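Local coordinates for protein yahD a copper inducible hydrolase (Lactococcus lactis subsp. lactis, PDB 3OG9), which belongs to the alpha/beta-hydrolase fold, is induced by copper, binds D-malate in a pocket and probably acts as a hydrolase, at residues 119-124 and 176-181; 152-157 and 169-174. All coordinates share one frame; numbering follows the deposited sequence. Where two conformers were deposited one is given.

Interaction 1: 119-124 and 176-181; sequences MFLRGK and EDSGCQ
Two Schellman-terminated helix ends meet here, at the C-terminal ends of helices 111-121 and 165-177, through the pairs F120-C180 and L121-S178. The sulfur of C180 lies 4.0 Å from CE2 of F120 and 5.3 Å from the ring centroid. It sits 71° off the ring normal, an oblique sulfur-aromatic contact. The phenyl is sent across by a first torsion that sets CG anti to the backbone N of F120 (chi1 -165°), and it also packs on L147 and K150. Beside it, in one of the two conformers of S178, CD2 of L121 comes within 4.3 Å of OG of S178. This is a van der Waals contact of a methyl with a hydroxyl oxygen; in that conformer the hydroxyl hydrogen-bonds to the carbonyl O of L175. No hydrogen bond crosses between 119-124 and 176-181, and all four touching side chains are buried. G123 and G179, both with positive phi, turn the chain out of the two helices; G123 N bonds to F120 O at 3.1 Å and K124 N to M119 O at 2.8 Å. C180 then leads into edge strand 181-186. Such side-chain packing between neighbouring helices that cover a central sheet belongs to the alpha/beta-hydrolase fold.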
loop_
_atom_site.group_PDB
_atom_site.type_symbol
_atom_site.label_atom_id
_atom_site.label_comp_id
_atom_site.label_asym_id
_atom_site.label_seq_id
_atom_site.Cartn_x
_atom_site.Cartn_y
_atom_site.Cartn_z
ATOM N N MET A 119 -5.635 -4.552 -3.770
ATOM C CA MET A 119 -6.440 -5.372 -2.853
ATOM C C MET A 119 -7.713 -4.658 -2.382
ATOM O O MET A 119 -8.780 -5.273 -2.293
ATOM C CB MET A 119 -5.611 -5.771 -1.641
ATOM C CG MET A 119 -4.611 -6.886 -1.994
ATOM S SD MET A 119 -3.644 -7.486 -0.597
ATOM C CE MET A 119 -3.011 -5.974 0.090
ATOM N N PHE A 120 -7.573 -3.372 -2.098
ATOM C CA PHE A 120 -8.661 -2.524 -1.583
ATOM C C PHE A 120 -9.723 -2.411 -2.674
ATOM O O PHE A 120 -10.934 -2.647 -2.430
ATOM C CB PHE A 120 -8.070 -1.146 -1.306
ATOM C CG PHE A 120 -8.926 -0.252 -0.452
ATOM C CD1 PHE A 120 -9.499 -0.728 0.724
ATOM C CD2 PHE A 120 -9.099 1.078 -0.796
ATOM C CE1 PHE A 120 -10.266 0.116 1.559
ATOM C CE2 PHE A 120 -9.852 1.934 0.026
ATOM C CZ PHE A 120 -10.432 1.437 1.215
ATOM N N LEU A 121 -9.266 -2.063 -3.874
ATOM C CA LEU A 121 -10.155 -1.848 -5.022
ATOM C C LEU A 121 -10.810 -3.145 -5.529
ATOM O O LEU A 121 -11.915 -3.112 -6.085
ATOM C CB LEU A 121 -9.393 -1.145 -6.153
ATOM C CG LEU A 121 -9.184 0.350 -5.932
ATOM C CD1 LEU A 121 -8.133 0.906 -6.858
ATOM C CD2 LEU A 121 -10.493 1.104 -6.122
ATOM N N ARG A 122 -10.122 -4.270 -5.347
ATOM C CA ARG A 122 -10.656 -5.570 -5.707
ATOM C C ARG A 122 -11.548 -6.124 -4.610
ATOM O O ARG A 122 -12.136 -7.195 -4.803
ATOM C CB ARG A 122 -9.509 -6.566 -5.953
ATOM C CG ARG A 122 -8.781 -6.410 -7.301
ATOM C CD ARG A 122 -9.613 -7.015 -8.405
ATOM N NE ARG A 122 -8.973 -7.062 -9.714
ATOM C CZ ARG A 122 -9.548 -7.611 -10.777
ATOM N NH1 ARG A 122 -10.758 -8.140 -10.666
ATOM N NH2 ARG A 122 -8.932 -7.638 -11.947
ATOM N N GLY A 123 -11.594 -5.455 -3.448
ATOM C CA GLY A 123 -12.376 -5.932 -2.285
ATOM C C GLY A 123 -11.837 -7.193 -1.609
ATOM O O GLY A 123 -12.595 -7.953 -1.001
ATOM N N LYS A 124 -10.529 -7.416 -1.700
ATOM C CA LYS A 124 -9.918 -8.583 -1.068
ATOM C C LYS A 124 -9.610 -8.344 0.417
ATOM O O LYS A 124 -9.594 -9.301 1.209
ATOM C CB LYS A 124 -8.663 -9.033 -1.814
ATOM C CG LYS A 124 -8.850 -9.497 -3.263
ATOM C CD LYS A 124 -7.530 -10.160 -3.743
ATOM C CE LYS A 124 -7.651 -10.683 -5.160
ATOM N NZ LYS A 124 -6.542 -11.628 -5.590
ATOM N N GLU A 176 -12.156 7.406 -6.453
ATOM C CA GLU A 176 -13.280 8.352 -6.313
ATOM C C GLU A 176 -14.586 7.781 -6.872
ATOM O O GLU A 176 -15.664 7.998 -6.306
ATOM C CB GLU A 176 -12.914 9.680 -6.934
ATOM C CG GLU A 176 -12.016 10.432 -5.978
ATOM C CD GLU A 176 -11.477 11.727 -6.518
ATOM O OE1 GLU A 176 -11.516 11.927 -7.767
ATOM O OE2 GLU A 176 -11.002 12.535 -5.668
ATOM N N ASP A 177 -14.484 7.044 -7.973
ATOM C CA ASP A 177 -15.646 6.312 -8.476
ATOM C C ASP A 177 -16.218 5.300 -7.484
ATOM O O ASP A 177 -17.421 5.022 -7.518
ATOM C CB ASP A 177 -15.326 5.614 -9.793
ATOM C CG ASP A 177 -15.097 6.603 -10.943
ATOM O OD1 ASP A 177 -15.263 7.856 -10.773
ATOM O OD2 ASP A 177 -14.731 6.115 -12.025
ATOM N N SER A 178 -15.362 4.760 -6.613
ATOM C CA SER A 178 -15.793 3.830 -5.560
ATOM C C SER A 178 -16.353 4.573 -4.348
ATOM O O SER A 178 -16.976 3.975 -3.459
ATOM C CB SER A 178 -14.633 2.919 -5.132
ATOM O OG SER A 178 -13.594 3.655 -4.515
ATOM N N GLY A 179 -16.139 5.880 -4.319
ATOM C CA GLY A 179 -16.661 6.701 -3.239
ATOM C C GLY A 179 -15.647 7.200 -2.233
ATOM O O GLY A 179 -16.027 7.914 -1.312
ATOM N N CYS A 180 -14.357 6.881 -2.417
ATOM C CA CYS A 180 -13.323 7.312 -1.438
ATOM C C CYS A 180 -13.150 8.818 -1.325
ATOM O O CYS A 180 -13.267 9.551 -2.301
ATOM C CB CYS A 180 -11.935 6.716 -1.728
ATOM S SG CYS A 180 -11.844 4.962 -1.622
ATOM N N GLN A 181 -12.788 9.257 -0.120
ATOM C CA GLN A 181 -12.422 10.636 0.132
ATOM C C GLN A 181 -10.889 10.659 0.085
ATOM O O GLN A 181 -10.237 10.045 0.910
ATOM C CB GLN A 181 -12.901 11.056 1.532
ATOM C CG GLN A 181 -14.373 11.472 1.646
ATOM C CD GLN A 181 -15.351 10.311 1.413
ATOM O OE1 GLN A 181 -15.235 9.215 1.996
ATOM N NE2 GLN A 181 -16.306 10.549 0.558
#

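Interaction 2: 152-157 and 169-174; sequences VFLSYA and GDLKGD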
loop_
_atom_site.group_PDB
_atom_site.type_symbol
_atom_site.label_atom_id
_atom_site.label_comp_id
_atom_site.label_asym_id
_atom_site.label_seq_id
_atom_site.Cartn_x
_atom_site.Cartn_y
_atom_site.Cartn_z
ATOM N N VAL A 152 -8.382 7.953 2.151
ATOM C CA VAL A 152 -7.175 7.403 1.544
ATOM C C VAL A 152 -6.233 8.576 1.267
ATOM O O VAL A 152 -6.680 9.618 0.758
ATOM C CB VAL A 152 -7.508 6.658 0.197
ATOM C CG1 VAL A 152 -6.209 6.347 -0.593
ATOM C CG2 VAL A 152 -8.260 5.335 0.493
ATOM N N PHE A 153 -4.961 8.416 1.620
ATOM C CA PHE A 153 -3.906 9.433 1.359
ATOM C C PHE A 153 -2.997 8.912 0.240
ATOM O O PHE A 153 -2.579 7.741 0.302
ATOM C CB PHE A 153 -3.048 9.598 2.639
ATOM C CG PHE A 153 -1.878 10.582 2.490
ATOM C CD1 PHE A 153 -2.011 11.902 2.898
ATOM C CD2 PHE A 153 -0.658 10.157 1.990
ATOM C CE1 PHE A 153 -0.925 12.800 2.778
ATOM C CE2 PHE A 153 0.449 11.040 1.855
ATOM C CZ PHE A 153 0.294 12.367 2.232
ATOM N N LEU A 154 -2.730 9.748 -0.781
ATOM C CA LEU A 154 -1.873 9.381 -1.898
ATOM C C LEU A 154 -0.853 10.454 -2.119
ATOM O O LEU A 154 -1.195 11.652 -2.126
ATOM C CB LEU A 154 -2.665 9.254 -3.218
ATOM C CG LEU A 154 -3.853 8.305 -3.248
ATOM C CD1 LEU A 154 -4.644 8.465 -4.564
ATOM C CD2 LEU A 154 -3.421 6.850 -3.080
ATOM N N SER A 155 0.386 10.050 -2.360
ATOM C CA SER A 155 1.376 11.048 -2.836
ATOM C C SER A 155 1.684 10.807 -4.308
ATOM O O SER A 155 1.562 9.683 -4.788
ATOM C CB SER A 155 2.658 10.981 -2.037
ATOM O OG SER A 155 3.358 9.781 -2.297
ATOM N N TYR A 156 2.137 11.871 -4.991
ATOM C CA TYR A 156 2.516 11.798 -6.375
ATOM C C TYR A 156 3.617 12.850 -6.583
ATOM O O TYR A 156 3.582 13.904 -5.941
ATOM C CB TYR A 156 1.260 12.114 -7.204
ATOM C CG TYR A 156 1.513 12.370 -8.649
ATOM C CD1 TYR A 156 1.818 11.309 -9.524
ATOM C CD2 TYR A 156 1.472 13.678 -9.157
ATOM C CE1 TYR A 156 2.079 11.554 -10.878
ATOM C CE2 TYR A 156 1.713 13.924 -10.507
ATOM C CZ TYR A 156 2.011 12.866 -11.359
ATOM O OH TYR A 156 2.275 13.117 -12.701
ATOM N N ALA A 157 4.598 12.570 -7.440
ATOM C CA ALA A 157 5.485 13.655 -7.897
ATOM C C ALA A 157 5.370 13.810 -9.417
ATOM O O ALA A 157 5.334 12.812 -10.118
ATOM C CB ALA A 157 6.938 13.384 -7.487
ATOM N N GLY A 169 -3.954 9.660 -12.582
ATOM C CA GLY A 169 -5.366 10.074 -12.803
ATOM C C GLY A 169 -6.374 8.932 -12.785
ATOM O O GLY A 169 -7.521 9.071 -12.289
ATOM N N ASP A 170 -5.981 7.799 -13.365
ATOM C CA ASP A 170 -6.827 6.604 -13.359
ATOM C C ASP A 170 -6.942 5.993 -11.974
ATOM O O ASP A 170 -8.017 5.532 -11.587
ATOM C CB ASP A 170 -6.348 5.544 -14.380
ATOM C CG ASP A 170 -6.792 5.854 -15.834
ATOM O OD1 ASP A 170 -7.900 6.442 -16.074
ATOM O OD2 ASP A 170 -6.037 5.482 -16.766
ATOM N N LEU A 171 -5.839 5.950 -11.231
ATOM C CA LEU A 171 -5.905 5.488 -9.846
ATOM C C LEU A 171 -6.851 6.356 -8.986
ATOM O O LEU A 171 -7.672 5.834 -8.253
ATOM C CB LEU A 171 -4.500 5.469 -9.215
ATOM C CG LEU A 171 -4.493 5.176 -7.708
ATOM C CD1 LEU A 171 -4.931 3.714 -7.455
ATOM C CD2 LEU A 171 -3.083 5.441 -7.155
ATOM N N LYS A 172 -6.705 7.671 -9.072
ATOM C CA LYS A 172 -7.550 8.583 -8.287
ATOM C C LYS A 172 -9.029 8.392 -8.700
ATOM O O LYS A 172 -9.947 8.293 -7.861
ATOM C CB LYS A 172 -7.116 10.022 -8.579
ATOM C CG LYS A 172 -5.860 10.476 -7.878
ATOM C CD LYS A 172 -5.731 12.011 -8.060
ATOM C CE LYS A 172 -5.564 12.426 -9.518
ATOM N NZ LYS A 172 -5.482 13.915 -9.590
ATOM N N GLY A 173 -9.227 8.315 -10.008
ATOM C CA GLY A 173 -10.566 8.104 -10.592
ATOM C C GLY A 173 -11.201 6.810 -10.117
ATOM O O GLY A 173 -12.374 6.794 -9.746
ATOM N N ASP A 174 -10.452 5.700 -10.133
ATOM C CA ASP A 174 -11.000 4.432 -9.620
ATOM C C ASP A 174 -11.400 4.553 -8.162
ATOM O O ASP A 174 -12.472 4.104 -7.779
ATOM C CB ASP A 174 -10.015 3.262 -9.785
ATOM C CG ASP A 174 -9.878 2.802 -11.260
ATOM O OD1 ASP A 174 -8.992 1.970 -11.539
ATOM O OD2 ASP A 174 -10.666 3.242 -12.120
#
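L154, on strand 151-156, points at L171 and K172 of helix 165-177, so the contact lies inside the beta-alpha-beta unit completed by strand 181-186 in this alpha/beta-hydrolase fold. The tightly enclosed part, judged by burial, is leucine on leucine: CD1 of L154 stands 4.3 Å from CD2 of L171, and both residues are buried. L171 places its CG anti to the backbone N (chi1 172°), which carries the branched end toward the sheet. L117 of helix 111-121 touches both leucines, while F168, L175, A132 and I184 also pack against L154, so this side chain is enclosed by two helices and the neighbouring strands. No hydrogen bond crosses between the two segments; the contact is apolar throughout. The side chain of L171 is about 6 Å from that of N114, a malate-binding residue, and about 11 Å from the bound D-malate, so it does not itself touch the ligand.

The more open side is that of K172, which is partly exposed and has a smaller share of the contact than either leucine. Its aliphatic stem passes L154 at a slant, the chain bends at chi3 (-63°), and NZ of K172 ends 7.5 Å from CD1 of L154. The touch is made by methylene, not by the amine: CG of K172 rests 4.1 Å from CD1 of L154.

In the fold
Following the chain, helix 111-121 and the turn after it supply the first half of interaction 1. The chain then passes through strand 129-133 to strand 151-156, and returns through helix 165-177, where interaction 2 closes its short loop of 11 residues. The end of that same helix, with the turn to strand 181-186, closes interaction 1. Interaction 2 is therefore nested within the larger loop, and both use helix 165-177. The two also touch: V152 CG2 packs on CE2 of F120 at 3.8 Å, and V152 N probably hydrogen-bonds to Q181 O. Together they tie two adjacent helices to each other and to the parallel strands they cover.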